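Local coordinates for protein AFP (Microbacterium arborescens, PDB 2YJK) that takes up iron as a Dps protein of the ferritin family, translocating it into a hollow twelve-subunit shell for storage, at the interface of chains A and B. Coordinates in Å, arbitrary orientation; residue numbers count along the deposited sequence, not the author numbering. Chains: chain A/B, AFP.

The interface of chains A and B. Residues chain A 47-52; chain B 50, 53, 105, 157-158.
The imidazole of B:His158 lies against the turn that starts helix 51-78 of chain A. A:Phe51 CB sits over the centre of its face, 3.7 Å above the ring plane, while A:Ser49 O and A:Ile52 CG2 meet the ring at its edge. At the helix N-terminus the A:Ile52 backbone N-H is turned towards NE2, its N 3.2 Å from that ring nitrogen but well out of the imidazole plane, a close polar approach. B:His158 CG stands anti to its own carbonyl carbon (chi1 -72°), which carries the ring towards this turn. Beside it, B:Ala157 CB presses on one face of the A:Phe51 ring, 3.4 Å above the plane and offset towards the rim. The backbone of the same 3-10 turn, 157-159, is tied down by A:Gly48 N, which donates to B:Ala157 O at 3.0 Å. On the other flank B:Asn50 ND2 donates to A:Ser49 O, a strongly bent bond (116° at the hydrogen) although ND2 lies nearly in line with the carbonyl. Behind it, the B:Trp105 indole lays one face against B:Asn50 CB, probably helping to position that amide, and its CH2 corner meets A:Ser49 CB. A:Ile52 CG2 also touches B:Ala53 CB at 3.6 Å. An alanine in place of B:His158 would probably open a gap beneath A:Phe51 CB and leave the A:Ile52 amide without its neighbouring nitrogen. The patch seats one subunit's turn and helix start against its neighbour's C-terminal end and helix-start region, contributing to dodecamer assembly.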
ATOM      1  N   ARG A  47     -12.756  27.825 -15.941  1.00 26.53           N
ATOM      2  CA  ARG A  47     -12.644  28.910 -14.927  1.00 27.94           C
ATOM      3  C   ARG A  47     -13.914  29.035 -14.120  1.00 27.22           C
ATOM      4  O   ARG A  47     -14.971  28.502 -14.475  1.00 27.30           O
ATOM      5  CB  ARG A  47     -12.487  30.292 -15.588  1.00 28.50           C
ATOM      6  CG  ARG A  47     -11.634  30.300 -16.825  1.00 32.70           C
ATOM      7  CD  ARG A  47     -10.280  30.118 -16.463  1.00 35.71           C
ATOM      8  NE  ARG A  47      -9.556  31.362 -16.283  1.00 40.56           N
ATOM      9  CZ  ARG A  47      -8.273  31.374 -15.920  1.00 43.71           C
ATOM     10  NH1 ARG A  47      -7.614  30.212 -15.681  1.00 39.42           N
ATOM     11  NH2 ARG A  47      -7.644  32.531 -15.791  1.00 43.29           N
ATOM     12  N   GLY A  48     -13.815  29.786 -13.035  1.00 28.20           N
ATOM     13  CA  GLY A  48     -15.026  30.199 -12.322  1.00 28.66           C
ATOM     14  C   GLY A  48     -15.215  29.489 -11.001  1.00 29.55           C
ATOM     15  O   GLY A  48     -14.344  28.735 -10.561  1.00 28.75           O
ATOM     16  N   SER A  49     -16.377  29.699 -10.403  1.00 29.43           N
ATOM     17  CA  SER A  49     -16.535  29.540  -8.982  1.00 31.44           C
ATOM     18  C   SER A  49     -16.384  28.098  -8.545  1.00 31.96           C
ATOM     19  O   SER A  49     -16.032  27.825  -7.396  1.00 33.91           O
ATOM     20  CB  SER A  49     -17.898  30.140  -8.548  1.00 32.40           C
ATOM     21  OG  SER A  49     -18.983  29.342  -9.021  1.00 35.59           O
ATOM     22  N   ASN A  50     -16.662  27.159  -9.439  1.00 29.59           N
ATOM     23  CA  ASN A  50     -16.534  25.779  -9.123  1.00 31.11           C
ATOM     24  C   ASN A  50     -15.229  25.154  -9.692  1.00 29.84           C
ATOM     25  O   ASN A  50     -15.227  23.985  -9.997  1.00 30.35           O
ATOM     26  CB  ASN A  50     -17.669  25.131  -9.859  1.00 33.47           C
ATOM     27  CG  ASN A  50     -18.414  24.168  -9.049  1.00 39.67           C
ATOM     28  OD1 ASN A  50     -17.932  23.658  -8.036  1.00 47.11           O
ATOM     29  ND2 ASN A  50     -19.606  23.842  -9.523  1.00 44.23           N
ATOM     30  N   PHE A  51     -14.162  25.938  -9.881  1.00 27.04           N
ATOM     31  CA  PHE A  51     -12.965  25.484 -10.580  1.00 25.83           C
ATOM     32  C   PHE A  51     -12.436  24.129 -10.104  1.00 26.58           C
ATOM     33  O   PHE A  51     -12.270  23.204 -10.887  1.00 24.01           O
ATOM     34  CB  PHE A  51     -11.800  26.538 -10.506  1.00 24.57           C
ATOM     35  CG  PHE A  51     -10.532  26.006 -11.058  1.00 23.50           C
ATOM     36  CD1 PHE A  51     -10.345  25.920 -12.448  1.00 23.30           C
ATOM     37  CD2 PHE A  51      -9.525  25.551 -10.229  1.00 21.77           C
ATOM     38  CE1 PHE A  51      -9.134  25.479 -12.969  1.00 23.70           C
ATOM     39  CE2 PHE A  51      -8.340  25.019 -10.767  1.00 23.61           C
ATOM     40  CZ  PHE A  51      -8.166  24.954 -12.144  1.00 23.10           C
ATOM     41  N   ILE A  52     -12.114  24.019  -8.823  1.00 27.78           N
ATOM     42  CA  ILE A  52     -11.307  22.842  -8.426  1.00 29.34           C
ATOM     43  C   ILE A  52     -12.085  21.531  -8.588  1.00 28.58           C
ATOM     44  O   ILE A  52     -11.566  20.553  -9.166  1.00 25.40           O
ATOM     45  CB  ILE A  52     -10.565  23.017  -7.047  1.00 30.54           C
ATOM     46  CG1 ILE A  52      -9.468  21.934  -6.877  1.00 33.97           C
ATOM     47  CG2 ILE A  52     -11.516  22.915  -5.898  1.00 31.30           C
ATOM     48  CD1 ILE A  52      -8.152  22.159  -7.785  1.00 36.55           C
TER
ATOM     49  N   ASN B  50     -18.610  27.385  -1.296  1.00 31.15           N
ATOM     50  CA  ASN B  50     -17.558  26.563  -1.771  1.00 32.17           C
ATOM     51  C   ASN B  50     -16.678  26.022  -0.597  1.00 30.03           C
ATOM     52  O   ASN B  50     -15.504  25.718  -0.787  1.00 28.85           O
ATOM     53  CB  ASN B  50     -16.706  27.417  -2.701  1.00 33.05           C
ATOM     54  CG  ASN B  50     -16.273  26.688  -3.917  1.00 40.77           C
ATOM     55  OD1 ASN B  50     -16.363  25.435  -4.000  1.00 45.72           O
ATOM     56  ND2 ASN B  50     -15.757  27.464  -4.907  1.00 46.29           N
ATOM     57  N   ALA B  53     -14.449  22.462  -0.855  1.00 29.55           N
ATOM     58  CA  ALA B  53     -13.419  22.459  -1.881  1.00 29.71           C
ATOM     59  C   ALA B  53     -12.302  23.462  -1.515  1.00 29.11           C
ATOM     60  O   ALA B  53     -11.094  23.135  -1.636  1.00 29.07           O
ATOM     61  CB  ALA B  53     -14.024  22.732  -3.302  1.00 30.26           C
ATOM     62  N   TRP B 105     -15.252  32.511   1.331  1.00 26.54           N
ATOM     63  CA  TRP B 105     -14.161  31.867   0.601  1.00 26.18           C
ATOM     64  C   TRP B 105     -13.536  32.801  -0.457  1.00 26.68           C
ATOM     65  O   TRP B 105     -12.339  32.734  -0.685  1.00 27.51           O
ATOM     66  CB  TRP B 105     -14.669  30.572   0.006  1.00 25.20           C
ATOM     67  CG  TRP B 105     -15.770  30.742  -1.036  1.00 26.15           C
ATOM     68  CD1 TRP B 105     -17.132  30.662  -0.832  1.00 27.41           C
ATOM     69  CD2 TRP B 105     -15.576  30.940  -2.442  1.00 27.01           C
ATOM     70  NE1 TRP B 105     -17.796  30.794  -2.049  1.00 31.33           N
ATOM     71  CE2 TRP B 105     -16.862  30.949  -3.050  1.00 30.68           C
ATOM     72  CE3 TRP B 105     -14.428  31.061  -3.258  1.00 28.22           C
ATOM     73  CZ2 TRP B 105     -17.045  31.135  -4.440  1.00 33.13           C
ATOM     74  CZ3 TRP B 105     -14.595  31.248  -4.662  1.00 31.30           C
ATOM     75  CH2 TRP B 105     -15.914  31.282  -5.235  1.00 32.44           C
ATOM     76  N   ALA B 157      -8.213  30.914 -10.319  1.00 25.73           N
ATOM     77  CA  ALA B 157      -9.140  30.415 -11.325  1.00 25.74           C
ATOM     78  C   ALA B 157     -10.572  30.519 -10.777  1.00 26.36           C
ATOM     79  O   ALA B 157     -11.477  30.789 -11.528  1.00 26.57           O
ATOM     80  CB  ALA B 157      -8.808  28.939 -11.692  1.00 24.94           C
ATOM     81  N   HIS B 158     -10.753  30.377  -9.459  1.00 27.30           N
ATOM     82  CA  HIS B 158     -12.117  30.474  -8.850  1.00 30.65           C
ATOM     83  C   HIS B 158     -12.785  31.867  -8.994  1.00 33.29           C
ATOM     84  O   HIS B 158     -14.005  31.945  -8.985  1.00 34.05           O
ATOM     85  CB  HIS B 158     -12.106  30.141  -7.377  1.00 29.09           C
ATOM     86  CG  HIS B 158     -11.891  28.696  -7.094  1.00 29.04           C
ATOM     87  ND1 HIS B 158     -10.635  28.163  -6.900  1.00 28.07           N
ATOM     88  CD2 HIS B 158     -12.759  27.660  -7.014  1.00 27.72           C
ATOM     89  CE1 HIS B 158     -10.734  26.849  -6.728  1.00 25.53           C
ATOM     90  NE2 HIS B 158     -12.016  26.526  -6.773  1.00 28.48           N
TER